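Local coordinates for flavoredoxin (Desulfovibrio vulgaris str. 'Miyazaki F', PDB 2D5M), which binds flavin mononucleotide (FMN) and probably carries electrons through it, as a homodimeric member of the flavin reductase-like family, at residues A[73-78]-A[112-117]; A[58-63]-A[132-137]; A[78-83]-A[169-174]. All coordinates share one frame; numbering follows the deposited sequence.

In the fold
From the N terminus, helix 55-63 comes first, and contact 2 joins its segment 58-63 to segment 132-137 on strand 133-144, closing a loop of 68 residues. Inside that loop lies the whole of contact 1, where 73-78, leading into helix 76-82, returns against 112-117 just ahead of strand 116-126. Contact 3 starts from the same helix, sharing H78, but reaches on to strand 170-180, so it crosses both others. Contacts 1 and 3 also touch directly, V76 packing on Y171. Contact 2 lies on the opposite side of the chain's centre. All three reach the curled antiparallel sheet of the split-barrel fold, and all adjoin the second subunit.

Contact 1. Residues A[73-78]-A[112-117]; sequences RAYVRH and GEFPMA
Y75 and F114 set two aromatic rings together in the FMN-binding split barrel, where the start of helix 76-82 packs on the loop that leads into strand 116-126. Y75 is the N-cap residue of that helix. The closest approach is tight: CE1 of F114 lies 3.4 Å from CB of Y75, and F114 CD1 sits over one face of the tyrosine ring. The ring centroids are 5.2 Å apart and the planes meet at 41°, an oblique pairing. In F114, CG lies anti to the carbonyl carbon (chi1 -70°), which carries the ring from the loop toward Y75. Phenylalanine suits this buried place, packed also on P71 and S69. Tyrosine suits the border, since its ring packs while its hydroxyl reaches a polar edge. An edge of the Y75 ring also meets the H78 imidazole three residues on, edge-to-face, with Y75 CD1 3.6 Å above the centre of the imidazole plane. E113 contributes its aliphatic part: its CB is 3.5 Å from Y75 OH. A bend at chi2 (72°) then turns its carboxylate away from Y75, and OE2 is hydrogen-bonded to T99. The second subunit adds K2, whose NZ bonds to F114 O. One water bridges the segments, hydrogen-bonded to Y75 OH at 2.7 Å and donating to E113 O at 2.8 Å.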
# COMPACT_ATOMS: atom_id res chain seq x y z
N ARG A 73 -6.96 -9.54 -12.57
CA ARG A 73 -6.92 -8.69 -13.75
C ARG A 73 -8.20 -8.79 -14.57
O ARG A 73 -8.53 -7.81 -15.24
CB ARG A 73 -5.70 -9.05 -14.61
CG ARG A 73 -5.89 -10.26 -15.52
CD ARG A 73 -4.64 -10.51 -16.35
NE ARG A 73 -3.51 -10.82 -15.54
CZ ARG A 73 -2.22 -10.80 -15.91
NH1 ARG A 73 -1.90 -10.43 -17.14
NH2 ARG A 73 -1.31 -11.15 -15.01
N ALA A 74 -8.92 -9.90 -14.53
CA ALA A 74 -10.17 -9.98 -15.30
C ALA A 74 -11.22 -8.96 -14.89
O ALA A 74 -12.16 -8.70 -15.64
CB ALA A 74 -10.73 -11.41 -15.14
N TYR A 75 -11.08 -8.44 -13.67
CA TYR A 75 -12.07 -7.55 -13.09
C TYR A 75 -11.53 -6.11 -12.96
O TYR A 75 -12.11 -5.32 -12.21
CB TYR A 75 -12.55 -8.10 -11.73
CG TYR A 75 -13.30 -9.39 -11.92
CD1 TYR A 75 -14.60 -9.38 -12.44
CD2 TYR A 75 -12.69 -10.62 -11.66
CE1 TYR A 75 -15.30 -10.56 -12.63
CE2 TYR A 75 -13.42 -11.78 -11.87
CZ TYR A 75 -14.67 -11.74 -12.36
OH TYR A 75 -15.39 -12.91 -12.58
N VAL A 76 -10.48 -5.78 -13.68
CA VAL A 76 -9.93 -4.44 -13.62
C VAL A 76 -10.95 -3.39 -14.09
O VAL A 76 -11.06 -2.33 -13.46
CB VAL A 76 -8.59 -4.33 -14.39
CG1 VAL A 76 -8.75 -4.47 -15.90
CG2 VAL A 76 -7.91 -2.99 -14.02
N ARG A 77 -11.75 -3.68 -15.13
CA ARG A 77 -12.72 -2.69 -15.57
C ARG A 77 -13.82 -2.50 -14.53
O ARG A 77 -14.30 -1.39 -14.28
CB ARG A 77 -13.31 -3.11 -16.91
CG ARG A 77 -12.28 -3.15 -18.06
CD ARG A 77 -12.90 -3.46 -19.40
NE ARG A 77 -13.56 -2.25 -19.89
CZ ARG A 77 -14.29 -2.10 -20.99
NH1 ARG A 77 -14.50 -3.10 -21.83
NH2 ARG A 77 -14.83 -0.92 -21.27
N HIS A 78 -14.23 -3.55 -13.89
CA HIS A 78 -15.27 -3.55 -12.86
C HIS A 78 -14.82 -2.71 -11.67
O HIS A 78 -15.58 -1.92 -11.11
CB HIS A 78 -15.62 -4.97 -12.41
CG HIS A 78 -15.94 -5.96 -13.50
ND1 HIS A 78 -15.00 -6.37 -14.42
CD2 HIS A 78 -17.09 -6.63 -13.76
CE1 HIS A 78 -15.55 -7.21 -15.23
NE2 HIS A 78 -16.85 -7.41 -14.88
N GLY A 112 -18.03 -11.82 -4.59
CA GLY A 112 -17.82 -13.27 -4.66
C GLY A 112 -16.90 -13.71 -5.77
O GLY A 112 -16.19 -14.70 -5.64
N GLU A 113 -16.90 -12.99 -6.89
CA GLU A 113 -16.12 -13.37 -8.03
C GLU A 113 -14.63 -13.14 -7.85
O GLU A 113 -13.84 -13.67 -8.63
CB GLU A 113 -16.58 -12.58 -9.28
CG GLU A 113 -17.94 -12.94 -9.82
CD GLU A 113 -19.11 -12.52 -9.02
OE1 GLU A 113 -19.01 -11.64 -8.15
OE2 GLU A 113 -20.21 -13.05 -9.31
N PHE A 114 -14.25 -12.28 -6.89
CA PHE A 114 -12.84 -11.94 -6.73
C PHE A 114 -12.11 -13.05 -5.97
O PHE A 114 -12.71 -13.79 -5.21
CB PHE A 114 -12.68 -10.62 -6.02
CG PHE A 114 -13.09 -9.39 -6.83
CD1 PHE A 114 -13.71 -9.44 -8.07
CD2 PHE A 114 -12.80 -8.14 -6.31
CE1 PHE A 114 -14.11 -8.29 -8.73
CE2 PHE A 114 -13.20 -7.00 -6.96
CZ PHE A 114 -13.86 -7.06 -8.15
N PRO A 115 -10.81 -13.16 -6.18
CA PRO A 115 -10.08 -14.28 -5.63
C PRO A 115 -9.83 -14.20 -4.14
O PRO A 115 -9.52 -15.22 -3.46
CB PRO A 115 -8.76 -14.22 -6.39
CG PRO A 115 -8.58 -12.76 -6.77
CD PRO A 115 -9.98 -12.40 -7.13
N MET A 116 -9.90 -13.02 -3.58
CA MET A 116 -9.52 -12.78 -2.19
C MET A 116 -10.43 -11.70 -1.60
O MET A 116 -10.69 -10.68 -2.21
CB MET A 116 -8.08 -12.33 -2.12
CG MET A 116 -7.52 -12.01 -0.77
SD MET A 116 -5.72 -11.92 -1.02
CE MET A 116 -5.29 -11.59 0.63
N ALA A 117 -10.88 -11.94 -0.37
CA ALA A 117 -11.75 -11.02 0.34
C ALA A 117 -11.33 -11.00 1.83
O ALA A 117 -10.94 -12.01 2.39
CB ALA A 117 -13.19 -11.41 0.19
O HOH W 1 -14.50 -14.92 -11.09

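Contact 2. Residues A[58-63]-A[132-137]; sequences RSITER and TQFIGE
F134 is the residue of 132-137 that meets the helix, taking I60 over its ring and T61 at its edge. The segment enters the sheet at Q133, whose backbone pairs with I126. At F134 the side chain turns toward the helix, and I60 CG2 stands 3.8 Å from the ring centroid, 10° off the normal, a CH-pi contact almost over the middle of the face. With CG1 beside the backbone N (chi1 -66°), the CG2 methyl falls anti to that N and faces the ring, while the CG1 branch extends so that I60 CD1 reaches F134 CD1 at 4.0 Å. A flat apolar ring suits this buried site, offering a face to branched I60 and an edge to T61, whose CG2 lies 4.0 Å from F134 CZ. T61 OG1 donates to R58 O at 2.8 Å, which fixes the rotation and leaves the methyl for the ring. Past F134, I135 pairs with strand 116-126 and packs on H131 of the second subunit, and G136 pairs with I46. The segment therefore runs between strands 44-48 and 116-126, with F134 packing on L122 and Q125 beside helix 55-63, whose I60 rests on T21 of strand 14-22.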
# COMPACT_ATOMS: atom_id res chain seq x y z
N ARG A 58 -20.54 6.96 4.64
CA ARG A 58 -21.76 6.97 5.45
C ARG A 58 -22.04 5.55 5.92
O ARG A 58 -22.31 5.32 7.11
CB ARG A 58 -22.92 7.52 4.65
CG ARG A 58 -24.25 7.45 5.43
CD ARG A 58 -25.39 8.06 4.63
NE ARG A 58 -26.63 7.91 5.36
CZ ARG A 58 -27.77 8.51 4.98
NH1 ARG A 58 -27.74 9.25 3.88
NH2 ARG A 58 -28.88 8.34 5.70
N SER A 59 -21.99 4.59 5.03
CA SER A 59 -22.33 3.21 5.42
C SER A 59 -21.38 2.67 6.49
O SER A 59 -21.82 1.98 7.42
CB SER A 59 -22.33 2.30 4.19
OG SER A 59 -23.37 2.72 3.33
N ILE A 60 -20.09 2.98 6.40
CA ILE A 60 -19.17 2.49 7.40
C ILE A 60 -19.45 3.13 8.73
O ILE A 60 -19.40 2.47 9.79
CB ILE A 60 -17.68 2.71 6.99
CG1 ILE A 60 -17.35 1.86 5.78
CG2 ILE A 60 -16.75 2.44 8.17
CD1 ILE A 60 -15.95 2.06 5.21
N THR A 61 -19.75 4.43 8.76
CA THR A 61 -20.08 5.10 10.02
C THR A 61 -21.32 4.49 10.64
O THR A 61 -21.44 4.42 11.87
CB THR A 61 -20.25 6.62 9.92
OG1 THR A 61 -21.37 6.98 9.15
CG2 THR A 61 -19.02 7.30 9.31
N GLU A 62 -22.25 3.99 9.87
CA GLU A 62 -23.49 3.42 10.38
C GLU A 62 -23.34 1.98 10.82
O GLU A 62 -23.94 1.61 11.82
CB GLU A 62 -24.55 3.50 9.24
CG GLU A 62 -25.01 4.92 8.96
CD GLU A 62 -25.92 5.09 7.77
OE1 GLU A 62 -26.01 4.12 6.94
OE2 GLU A 62 -26.50 6.22 7.62
N ARG A 63 -22.63 1.15 10.06
CA ARG A 63 -22.58 -0.27 10.37
C ARG A 63 -21.34 -0.73 11.07
O ARG A 63 -21.29 -1.83 11.65
CB ARG A 63 -22.76 -1.10 9.10
CG ARG A 63 -24.28 -1.04 8.75
CD ARG A 63 -24.54 -2.05 7.66
NE ARG A 63 -25.88 -1.86 7.16
CZ ARG A 63 -26.94 -2.52 7.55
NH1 ARG A 63 -26.89 -3.45 8.48
NH2 ARG A 63 -28.10 -2.20 7.00
N THR A 132 -8.11 11.87 7.32
CA THR A 132 -9.25 11.02 7.68
C THR A 132 -9.03 9.56 7.33
O THR A 132 -8.72 9.25 6.17
CB THR A 132 -10.45 11.68 6.88
OG1 THR A 132 -10.60 13.05 7.32
CG2 THR A 132 -11.68 10.91 7.08
N GLN A 133 -9.17 8.65 8.26
CA GLN A 133 -8.91 7.25 7.97
C GLN A 133 -9.81 6.40 8.83
O GLN A 133 -10.00 6.63 10.01
CB GLN A 133 -7.46 6.74 8.19
CG GLN A 133 -6.31 7.42 7.52
CD GLN A 133 -5.11 6.92 8.40
OE1 GLN A 133 -4.36 6.07 7.97
NE2 GLN A 133 -5.17 7.46 9.62
N PHE A 134 -10.32 5.35 8.21
CA PHE A 134 -10.98 4.28 8.93
C PHE A 134 -9.98 3.14 9.17
O PHE A 134 -9.28 2.76 8.22
CB PHE A 134 -12.18 3.71 8.15
CG PHE A 134 -13.34 4.63 7.98
CD1 PHE A 134 -13.74 5.03 6.73
CD2 PHE A 134 -14.11 5.07 9.06
CE1 PHE A 134 -14.84 5.82 6.57
CE2 PHE A 134 -15.21 5.89 8.84
CZ PHE A 134 -15.58 6.29 7.61
N ILE A 135 -9.93 2.64 10.37
CA ILE A 135 -9.05 1.51 10.72
C ILE A 135 -9.95 0.33 10.96
O ILE A 135 -10.82 0.34 11.87
CB ILE A 135 -8.22 1.81 11.96
CG1 ILE A 135 -7.50 3.16 11.89
CG2 ILE A 135 -7.26 0.65 12.19
CD1 ILE A 135 -6.59 3.28 10.73
N GLY A 136 -9.79 -0.71 10.15
CA GLY A 136 -10.52 -1.94 10.32
C GLY A 136 -9.64 -3.04 10.86
O GLY A 136 -8.52 -3.22 10.41
N GLU A 137 -10.17 -3.76 11.83
CA GLU A 137 -9.54 -4.98 12.33
C GLU A 137 -9.91 -6.10 11.37
O GLU A 137 -11.08 -6.34 11.09
CB GLU A 137 -10.01 -5.32 13.73
CG GLU A 137 -9.42 -6.60 14.25
CD GLU A 137 -9.74 -6.93 15.70
OE1 GLU A 137 -10.28 -6.05 16.42
OE2 GLU A 137 -9.46 -8.10 16.11

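Contact 3. Residues A[78-83]-A[169-174]; sequences HADYAG and REYYAV. With FMN (flavin mononucleotide), chain E.
The phenol ring of Y171 presents its edge to the carboxylate of D80, whose OD1 lies near the ring plane, while the methyl C7M of FMN approaches the same ring obliquely. The two flat groups are turned 81° apart, so the carboxylate stands nearly upright against the ring. Y171 OH donates to D80 OD1 in a short hydrogen bond of 2.6 Å, meeting the oxygen on its anti side and 22° out of the carboxylate plane. D80 CG is anti to the helix backbone N (chi1 -164°), which swings the carboxylate off helix 76-82 toward strand 170-180.

An aspartate suits this buried position because both of its oxygens are used. OD1 also accepts from the backbone N of F182 of the second subunit, and OD2 accepts from the backbone N atoms of S183 and G185 of that subunit. These donors hold the group in place and probably stabilise its negative charge. Tyrosine suits the strand position by combining a donor at its tip with a ring for packing, here on L16 and V162.

The dimethylbenzene end of the flavin completes the arrangement: FMN C7M is 3.4 Å from Y171 OH, and FMN C8M is 3.8 Å from D80 OD1. Three residues after D80, G83, with no side chain, leaves room for the cofactor, and its CA comes within 3.3 Å of FMN O2'. A82 O lies 3.5 Å from FMN C4'. The whole is part of the FMN pocket of a dimeric flavin reductase-like split barrel, with the pocket wall next to the subunit interface.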
# COMPACT_ATOMS: atom_id res chain seq x y z
N HIS A 78 -14.23 -3.55 -13.89
CA HIS A 78 -15.27 -3.55 -12.86
C HIS A 78 -14.82 -2.71 -11.67
O HIS A 78 -15.58 -1.92 -11.11
CB HIS A 78 -15.62 -4.97 -12.41
CG HIS A 78 -15.94 -5.96 -13.50
ND1 HIS A 78 -15.00 -6.37 -14.42
CD2 HIS A 78 -17.09 -6.63 -13.76
CE1 HIS A 78 -15.55 -7.21 -15.23
NE2 HIS A 78 -16.85 -7.41 -14.88
N ALA A 79 -13.57 -2.94 -11.27
CA ALA A 79 -13.00 -2.21 -10.17
C ALA A 79 -12.95 -0.72 -10.48
O ALA A 79 -13.28 0.13 -9.65
CB ALA A 79 -11.63 -2.77 -9.82
N ASP A 80 -12.51 -0.40 -11.71
CA ASP A 80 -12.47 0.99 -12.14
C ASP A 80 -13.86 1.62 -12.10
O ASP A 80 -14.02 2.75 -11.61
CB ASP A 80 -11.82 1.07 -13.51
CG ASP A 80 -11.38 2.48 -13.88
OD1 ASP A 80 -10.60 3.07 -13.06
OD2 ASP A 80 -11.76 2.96 -14.96
N TYR A 81 -14.86 0.90 -12.60
CA TYR A 81 -16.23 1.38 -12.56
C TYR A 81 -16.62 1.78 -11.14
O TYR A 81 -17.22 2.82 -10.92
CB TYR A 81 -17.17 0.29 -13.11
CG TYR A 81 -18.61 0.66 -13.22
CD1 TYR A 81 -19.16 1.02 -14.47
CD2 TYR A 81 -19.47 0.63 -12.13
CE1 TYR A 81 -20.48 1.35 -14.59
CE2 TYR A 81 -20.80 0.98 -12.24
CZ TYR A 81 -21.30 1.33 -13.50
OH TYR A 81 -22.64 1.68 -13.63
N ALA A 82 -16.32 0.91 -10.19
CA ALA A 82 -16.67 1.13 -8.78
C ALA A 82 -15.99 2.36 -8.22
O ALA A 82 -16.44 2.92 -7.21
CB ALA A 82 -16.33 -0.10 -7.94
N GLY A 83 -14.86 2.74 -8.83
CA GLY A 83 -14.12 3.97 -8.49
C GLY A 83 -14.50 5.21 -9.25
O GLY A 83 -13.90 6.27 -8.98
N ARG A 169 -2.20 7.24 -13.54
CA ARG A 169 -3.55 6.68 -13.53
C ARG A 169 -3.66 5.47 -14.45
O ARG A 169 -4.39 5.42 -15.40
CB ARG A 169 -4.61 7.77 -13.90
CG ARG A 169 -4.71 8.81 -12.79
CD ARG A 169 -5.51 10.04 -13.17
NE ARG A 169 -5.65 10.97 -12.09
CZ ARG A 169 -6.16 12.18 -12.06
NH1 ARG A 169 -6.66 12.78 -13.18
NH2 ARG A 169 -6.20 12.90 -10.95
N GLU A 170 -2.93 4.41 -14.05
CA GLU A 170 -2.84 3.16 -14.76
C GLU A 170 -2.90 2.00 -13.80
O GLU A 170 -2.59 2.10 -12.63
CB GLU A 170 -1.53 3.06 -15.59
CG GLU A 170 -1.50 4.14 -16.68
CD GLU A 170 -0.43 4.04 -17.74
OE1 GLU A 170 0.65 3.53 -17.41
OE2 GLU A 170 -0.66 4.50 -18.90
N TYR A 171 -3.29 0.85 -14.34
CA TYR A 171 -3.33 -0.41 -13.61
C TYR A 171 -2.34 -1.40 -14.19
O TYR A 171 -2.26 -1.51 -15.42
CB TYR A 171 -4.73 -0.99 -13.70
CG TYR A 171 -5.84 -0.17 -13.09
CD1 TYR A 171 -6.93 0.20 -13.83
CD2 TYR A 171 -5.80 0.21 -11.76
CE1 TYR A 171 -7.97 0.95 -13.28
CE2 TYR A 171 -6.85 0.93 -11.19
CZ TYR A 171 -7.93 1.29 -11.96
OH TYR A 171 -8.91 1.98 -11.35
N TYR A 172 -1.67 -2.12 -13.32
CA TYR A 172 -0.64 -3.11 -13.64
C TYR A 172 -0.89 -4.41 -12.92
O TYR A 172 -1.50 -4.44 -11.85
CB TYR A 172 0.78 -2.56 -13.26
CG TYR A 172 1.26 -1.54 -14.27
CD1 TYR A 172 2.14 -1.91 -15.25
CD2 TYR A 172 0.81 -0.23 -14.25
CE1 TYR A 172 2.57 -0.99 -16.18
CE2 TYR A 172 1.19 0.68 -15.18
CZ TYR A 172 2.09 0.30 -16.16
OH TYR A 172 2.48 1.22 -17.09
N ALA A 173 -0.41 -5.53 -13.47
CA ALA A 173 -0.36 -6.82 -12.84
C ALA A 173 0.91 -6.97 -12.00
O ALA A 173 1.88 -6.22 -12.18
CB ALA A 173 -0.40 -7.95 -13.86
N VAL A 174 0.88 -7.93 -11.13
CA VAL A 174 2.07 -8.44 -10.43
C VAL A 174 2.83 -9.33 -11.38
O VAL A 174 2.27 -10.13 -12.11
CB VAL A 174 1.70 -9.20 -9.12
CG1 VAL A 174 2.94 -9.77 -8.48
CG2 VAL A 174 0.96 -8.31 -8.16
N1 FMN E . -11.82 7.50 -2.98
C2 FMN E . -11.49 7.60 -1.66
O2 FMN E . -12.20 8.25 -0.88
N3 FMN E . -10.33 6.98 -1.21
C4 FMN E . -9.44 6.29 -2.00
O4 FMN E . -8.42 5.77 -1.50
C4A FMN E . -9.75 6.23 -3.39
N5 FMN E . -8.89 5.62 -4.23
C5A FMN E . -9.33 5.46 -5.52
C6 FMN E . -8.46 4.80 -6.43
C7 FMN E . -8.81 4.54 -7.75
C7M FMN E . -7.86 3.87 -8.72
C8 FMN E . -10.13 4.93 -8.17
C8M FMN E . -10.58 4.58 -9.58
C9 FMN E . -10.95 5.65 -7.32
C9A FMN E . -10.59 5.91 -6.01
N10 FMN E . -11.38 6.66 -5.11
C10 FMN E . -11.00 6.78 -3.79
C1' FMN E . -12.66 7.25 -5.56
C2' FMN E . -13.88 6.44 -5.12
O2' FMN E . -13.74 5.04 -5.41
C3' FMN E . -15.11 6.96 -5.88
O3' FMN E . -15.37 8.29 -5.37
C4' FMN E . -16.35 6.08 -5.75
O4' FMN E . -17.26 6.53 -6.79
C5' FMN E . -17.02 6.17 -4.43
O5' FMN E . -18.20 5.30 -4.47
P FMN E . -19.37 5.42 -3.37
O1P FMN E . -19.92 6.85 -3.42
O2P FMN E . -18.83 5.10 -1.99
O3P FMN E . -20.35 4.39 -3.90